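Local coordinates for putative major capsid protein (Cafeteriavirus-dependent mavirus, PDB 6G44) that probably builds the icosahedral shell of the virophage, as a double jelly-roll major capsid protein whose subunits associate in threes, at residues C[63-69]-C[222-228]; C[284-290]-C[478-484]. One frame throughout, in Å; residues are numbered along the deposited sequence.

In the fold
From the N terminus, the chain runs through strands 58-66 and 68-69 and returns about 150 residues later, where contact 1 pairs them with the start of strand 222-235. Only after that loop has closed does contact 2 begin, joining the start of strand 286-305 to the end of strand 464-482 across a second long loop. The two loops thus follow in series and neither nest nor cross, in keeping with two successive jelly rolls. Their centres lie about 15 Å apart, and Arg223 of contact 1 reaches Lys284 O and Ser482 OG of contact 2, while the Phe222 and Tyr288 rings stack, tying the two sheets together.

Contact 1. Residues C[63-69]-C[222-228]; sequences QPLGNLT and FRNLNTF
Thr69 and Phe222 form an antiparallel hydrogen-bonded pair, Thr69 N to Phe222 O being 2.9 Å, with Leu68 and Arg223 as the non-hydrogen-bonded pair beside it, on strand 68-69, just after the chain turns a corner at Asn67. At the corner itself Asn224 N meets Asn67 O at 2.8 Å in an almost straight bond (175° at the hydrogen). On the N-terminal side of the corner Leu65 N donates to Leu225 O at 2.9 Å.

Leu225 sits at the centre of an inverse gamma turn, and its N-H goes to a water at 3.1 Å from Leu225 N. That water is also placed to donate to Asn67 O and shares a hydrogen bond with the hydroxyl of Thr69, so it links the corner residue, the Thr69 hydroxyl and Leu225. Asn272 of strand 258-273 bonds to the same hydroxyl and to Gly66 O.

The apolar side is gathered round Phe228. Its CG stands anti to the backbone N (chi1 -177°), which brings the ring alongside Gln63 and Leu65. Leu225 CD1 lies over the centre of one ring face, 3.9 Å above it. Leu65 approaches obliquely, its CD1 3.9 Å from Phe228 CD2, while Gln63 O lies at the ring edge, 3.5 Å from that same Phe228 CD2. Gln63 folds its amide over the following residue, Gln63 NE2 donating to Pro64 O at 3.0 Å.

On the other side of the sheet Arg223 leads away to Pro283 O, and Leu68 packs on Trp23 of the second subunit. The arrangement is that of an antiparallel strand pair bent at a corner and bridged by water, here in the first jelly roll of a double jelly-roll capsid protein.

Contact 2. Residues C[284-290]-C[478-484]; sequences KTIIYNT and NLTYSFE
Tyr288 and Thr480 make one hydrogen-bonded pair and Ile286 and Ser482 another, each joined by two backbone bonds, as strands 286-289 and 478-482 run antiparallel at 151°. The side chain of Tyr288 can be followed outward along this ladder. Its CB lies 4.2 Å from Thr480 CB. With CG beside the backbone N (chi1 -59°), the ring is carried back along the strand: Tyr288 CD1 comes 3.6 Å from Thr480 O, which lies in the ring plane at its edge, and Tyr288 CE1 touches Ser482 CB at 3.9 Å. At the tip, Tyr288 OH accepts from a water at 2.8 Å and bonds to Pro221 O, and the water's other proton goes to Ser482 OG. The buried hydroxyl therefore has two partners, accepting from one and donating to the other.

Further along, the hydroxyls of Thr290 and Thr480 meet at 2.8 Å between their OG1 atoms, with the two side chains crossing at about a right angle. Asn478 ND2 donates to Thr290 O at 3.0 Å, adding a side-chain bond beside the backbone bond from Thr290 N to Asn478 O.

On the opposite face Ile287 CG2 packs on Leu479 CD1 at 3.6 Å, and both residues meet Leu11 of the third subunit. The second subunit hydrogen-bonds to the backbone of Ile287. This is a regular antiparallel ladder of the second jelly roll, extended into the trimer interface.

Contact 1. Residues C[63-69]-C[222-228]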
# COMPACT_ATOMS: atom_id res chain seq x y z
N GLN C 63 -37.87 9.44 -7.74
CA GLN C 63 -37.65 10.68 -7.02
C GLN C 63 -37.01 11.73 -7.93
O GLN C 63 -35.78 11.82 -8.03
CB GLN C 63 -36.81 10.46 -5.76
CG GLN C 63 -36.63 11.73 -4.94
CD GLN C 63 -37.97 12.28 -4.51
OE1 GLN C 63 -38.62 11.70 -3.63
NE2 GLN C 63 -38.40 13.39 -5.11
N PRO C 64 -37.83 12.56 -8.58
CA PRO C 64 -37.26 13.71 -9.26
C PRO C 64 -36.36 14.55 -8.32
O PRO C 64 -36.72 14.76 -7.15
CB PRO C 64 -38.50 14.49 -9.69
CG PRO C 64 -39.56 13.43 -9.84
CD PRO C 64 -39.32 12.55 -8.67
N LEU C 65 -35.24 15.04 -8.86
CA LEU C 65 -34.29 15.84 -8.10
C LEU C 65 -33.86 17.01 -8.94
O LEU C 65 -33.43 16.87 -10.06
CB LEU C 65 -33.08 15.00 -7.67
CG LEU C 65 -33.30 13.91 -6.63
CD1 LEU C 65 -32.02 13.07 -6.49
CD2 LEU C 65 -33.76 14.43 -5.30
N GLY C 66 -33.96 18.18 -8.34
CA GLY C 66 -33.58 19.39 -9.02
C GLY C 66 -32.09 19.66 -8.95
O GLY C 66 -31.36 19.04 -8.15
N ASN C 67 -31.65 20.54 -9.83
CA ASN C 67 -30.28 21.07 -9.76
C ASN C 67 -29.27 19.90 -9.86
O ASN C 67 -29.45 19.04 -10.72
CB ASN C 67 -30.13 22.00 -8.55
CG ASN C 67 -31.04 23.19 -8.65
OD1 ASN C 67 -32.15 23.21 -8.04
ND2 ASN C 67 -30.65 24.13 -9.47
N LEU C 68 -28.22 19.85 -9.02
CA LEU C 68 -27.18 18.83 -9.19
C LEU C 68 -27.37 17.65 -8.28
O LEU C 68 -27.69 17.81 -7.11
CB LEU C 68 -25.80 19.44 -8.97
CG LEU C 68 -25.43 20.59 -9.91
CD1 LEU C 68 -24.00 21.07 -9.64
CD2 LEU C 68 -25.63 20.26 -11.37
N THR C 69 -27.11 16.46 -8.82
CA THR C 69 -27.21 15.21 -8.08
C THR C 69 -25.88 14.46 -8.18
O THR C 69 -25.28 14.41 -9.24
CB THR C 69 -28.39 14.36 -8.63
OG1 THR C 69 -29.61 15.07 -8.34
CG2 THR C 69 -28.46 12.97 -8.01
N PHE C 222 -24.74 14.71 -11.98
CA PHE C 222 -25.86 14.79 -12.93
C PHE C 222 -26.65 16.09 -12.71
O PHE C 222 -26.64 16.63 -11.63
CB PHE C 222 -26.74 13.56 -12.78
CG PHE C 222 -26.05 12.31 -13.24
CD1 PHE C 222 -25.83 12.10 -14.59
CD2 PHE C 222 -25.60 11.37 -12.32
CE1 PHE C 222 -25.17 10.98 -15.03
CE2 PHE C 222 -24.93 10.23 -12.77
CZ PHE C 222 -24.73 10.06 -14.11
N ARG C 223 -27.31 16.54 -13.77
CA ARG C 223 -27.99 17.84 -13.83
C ARG C 223 -29.50 17.66 -14.11
O ARG C 223 -29.87 17.02 -15.10
CB ARG C 223 -27.33 18.70 -14.94
CG ARG C 223 -28.00 20.07 -15.23
CD ARG C 223 -27.47 20.79 -16.45
NE ARG C 223 -27.41 19.94 -17.66
CZ ARG C 223 -26.77 20.28 -18.76
NH1 ARG C 223 -26.20 21.48 -18.86
NH2 ARG C 223 -26.71 19.43 -19.77
N ASN C 224 -30.33 18.25 -13.26
CA ASN C 224 -31.76 18.47 -13.55
C ASN C 224 -32.49 17.18 -13.88
O ASN C 224 -33.12 17.06 -14.91
CB ASN C 224 -31.91 19.51 -14.70
CG ASN C 224 -31.36 20.87 -14.34
OD1 ASN C 224 -31.23 21.23 -13.16
ND2 ASN C 224 -31.06 21.67 -15.39
N LEU C 225 -32.39 16.22 -12.96
CA LEU C 225 -33.07 14.93 -13.09
C LEU C 225 -34.54 15.03 -12.73
O LEU C 225 -35.02 14.60 -11.69
CB LEU C 225 -32.34 13.86 -12.29
CG LEU C 225 -30.88 13.64 -12.64
CD1 LEU C 225 -30.33 12.51 -11.76
CD2 LEU C 225 -30.63 13.32 -14.10
N ASN C 226 -35.28 15.60 -13.67
CA ASN C 226 -36.69 15.86 -13.50
C ASN C 226 -37.54 14.58 -13.56
O ASN C 226 -38.58 14.50 -12.93
CB ASN C 226 -37.06 16.89 -14.59
CG ASN C 226 -38.40 17.51 -14.39
OD1 ASN C 226 -38.77 17.92 -13.29
ND2 ASN C 226 -39.14 17.55 -15.45
N THR C 227 -37.08 13.57 -14.30
CA THR C 227 -37.49 12.19 -14.09
C THR C 227 -36.25 11.43 -13.62
O THR C 227 -35.20 11.52 -14.26
CB THR C 227 -38.01 11.54 -15.38
OG1 THR C 227 -39.11 12.32 -15.88
CG2 THR C 227 -38.48 10.13 -15.16
N PHE C 228 -36.39 10.71 -12.51
CA PHE C 228 -35.27 9.91 -11.99
C PHE C 228 -35.83 8.67 -11.34
O PHE C 228 -36.44 8.72 -10.29
CB PHE C 228 -34.44 10.75 -11.01
CG PHE C 228 -33.20 10.05 -10.46
CD1 PHE C 228 -32.41 9.20 -11.28
CD2 PHE C 228 -32.80 10.28 -9.16
CE1 PHE C 228 -31.28 8.58 -10.76
CE2 PHE C 228 -31.65 9.65 -8.65
CZ PHE C 228 -30.90 8.82 -9.46
O HOH W 1 -30.67 16.57 -10.44

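Contact 2. Residues C[284-290]-C[478-484]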
# COMPACT_ATOMS: atom_id res chain seq x y z
N LYS C 284 -23.82 23.46 -22.01
CA LYS C 284 -25.08 22.94 -22.52
C LYS C 284 -25.10 21.41 -22.57
O LYS C 284 -26.10 20.81 -22.20
CB LYS C 284 -25.37 23.49 -23.92
CG LYS C 284 -25.60 24.99 -23.98
CD LYS C 284 -25.84 25.43 -25.42
CE LYS C 284 -25.28 26.81 -25.70
NZ LYS C 284 -25.85 27.85 -24.81
N THR C 285 -24.01 20.81 -23.03
CA THR C 285 -23.94 19.37 -23.20
C THR C 285 -22.81 18.79 -22.38
O THR C 285 -21.65 19.13 -22.61
CB THR C 285 -23.77 19.00 -24.69
OG1 THR C 285 -24.88 19.53 -25.42
CG2 THR C 285 -23.75 17.50 -24.89
N ILE C 286 -23.17 17.93 -21.43
CA ILE C 286 -22.19 17.31 -20.51
C ILE C 286 -22.02 15.86 -20.95
O ILE C 286 -22.99 15.17 -21.24
CB ILE C 286 -22.65 17.39 -19.04
CG1 ILE C 286 -22.93 18.85 -18.64
CG2 ILE C 286 -21.58 16.78 -18.12
CD1 ILE C 286 -23.70 19.00 -17.35
N ILE C 287 -20.78 15.40 -20.95
CA ILE C 287 -20.41 14.04 -21.41
C ILE C 287 -19.96 13.18 -20.20
O ILE C 287 -19.22 13.67 -19.33
CB ILE C 287 -19.27 14.12 -22.42
CG1 ILE C 287 -19.72 14.95 -23.64
CG2 ILE C 287 -18.81 12.73 -22.85
CD1 ILE C 287 -18.65 15.28 -24.64
N TYR C 288 -20.46 11.95 -20.11
CA TYR C 288 -20.13 10.98 -19.03
C TYR C 288 -19.58 9.71 -19.66
O TYR C 288 -20.13 9.19 -20.62
CB TYR C 288 -21.36 10.60 -18.21
CG TYR C 288 -22.02 11.79 -17.55
CD1 TYR C 288 -22.85 12.61 -18.29
CD2 TYR C 288 -21.80 12.09 -16.21
CE1 TYR C 288 -23.43 13.72 -17.72
CE2 TYR C 288 -22.37 13.21 -15.62
CZ TYR C 288 -23.18 14.02 -16.40
OH TYR C 288 -23.76 15.13 -15.85
N ASN C 289 -18.50 9.21 -19.07
CA ASN C 289 -17.92 7.93 -19.47
C ASN C 289 -18.76 6.83 -18.80
O ASN C 289 -18.88 6.79 -17.58
CB ASN C 289 -16.46 7.88 -18.97
CG ASN C 289 -15.63 6.82 -19.68
OD1 ASN C 289 -16.14 6.00 -20.38
ND2 ASN C 289 -14.32 6.93 -19.54
N THR C 290 -19.40 5.99 -19.61
CA THR C 290 -20.34 4.99 -19.13
C THR C 290 -20.11 3.68 -19.89
O THR C 290 -20.92 3.30 -20.74
CB THR C 290 -21.81 5.48 -19.27
OG1 THR C 290 -22.06 5.83 -20.63
CG2 THR C 290 -22.05 6.66 -18.37
N ASN C 478 -18.21 3.81 -24.34
CA ASN C 478 -19.60 4.21 -24.49
C ASN C 478 -19.79 5.47 -23.67
O ASN C 478 -19.36 5.55 -22.51
CB ASN C 478 -20.48 3.09 -24.00
CG ASN C 478 -21.94 3.37 -24.21
OD1 ASN C 478 -22.37 3.55 -25.33
ND2 ASN C 478 -22.71 3.34 -23.13
N LEU C 479 -20.42 6.47 -24.27
CA LEU C 479 -20.62 7.76 -23.60
C LEU C 479 -22.08 8.07 -23.45
O LEU C 479 -22.88 7.73 -24.32
CB LEU C 479 -19.99 8.88 -24.38
CG LEU C 479 -18.48 8.85 -24.60
CD1 LEU C 479 -18.01 10.14 -25.27
CD2 LEU C 479 -17.66 8.53 -23.37
N THR C 480 -22.41 8.72 -22.33
CA THR C 480 -23.74 9.26 -22.09
C THR C 480 -23.65 10.79 -22.22
O THR C 480 -22.71 11.44 -21.74
CB THR C 480 -24.24 8.82 -20.71
OG1 THR C 480 -24.42 7.40 -20.74
CG2 THR C 480 -25.58 9.49 -20.35
N TYR C 481 -24.65 11.36 -22.91
CA TYR C 481 -24.70 12.80 -23.19
C TYR C 481 -25.93 13.40 -22.52
O TYR C 481 -27.05 12.89 -22.66
CB TYR C 481 -24.79 13.05 -24.70
CG TYR C 481 -23.65 12.45 -25.47
CD1 TYR C 481 -23.72 11.14 -25.92
CD2 TYR C 481 -22.50 13.19 -25.73
CE1 TYR C 481 -22.66 10.58 -26.63
CE2 TYR C 481 -21.45 12.63 -26.41
CZ TYR C 481 -21.54 11.33 -26.86
OH TYR C 481 -20.47 10.81 -27.57
N SER C 482 -25.69 14.46 -21.76
CA SER C 482 -26.74 15.20 -21.07
C SER C 482 -26.91 16.54 -21.79
O SER C 482 -26.02 17.38 -21.71
CB SER C 482 -26.33 15.43 -19.62
OG SER C 482 -27.23 16.32 -18.96
N PHE C 483 -28.05 16.72 -22.46
CA PHE C 483 -28.33 17.97 -23.18
C PHE C 483 -29.08 18.92 -22.28
O PHE C 483 -29.79 18.51 -21.36
CB PHE C 483 -29.13 17.68 -24.43
CG PHE C 483 -28.41 16.78 -25.38
CD1 PHE C 483 -27.49 17.31 -26.26
CD2 PHE C 483 -28.61 15.42 -25.36
CE1 PHE C 483 -26.79 16.50 -27.15
CE2 PHE C 483 -27.90 14.58 -26.22
CZ PHE C 483 -27.01 15.12 -27.13
N GLU C 484 -28.93 20.20 -22.60
CA GLU C 484 -29.45 21.25 -21.75
C GLU C 484 -30.96 21.23 -21.57
O GLU C 484 -31.47 21.58 -20.51
CB GLU C 484 -29.04 22.60 -22.32
CG GLU C 484 -29.36 23.71 -21.36
CD GLU C 484 -28.67 24.98 -21.75
OE1 GLU C 484 -29.11 25.58 -22.76
OE2 GLU C 484 -27.73 25.36 -21.04
O HOH W 2 -26.60 27.59 -21.58
O HOH W 3 -27.44 20.77 -25.09
O HOH W 4 -26.48 15.47 -16.30
O HOH W 5 -16.60 3.92 -21.82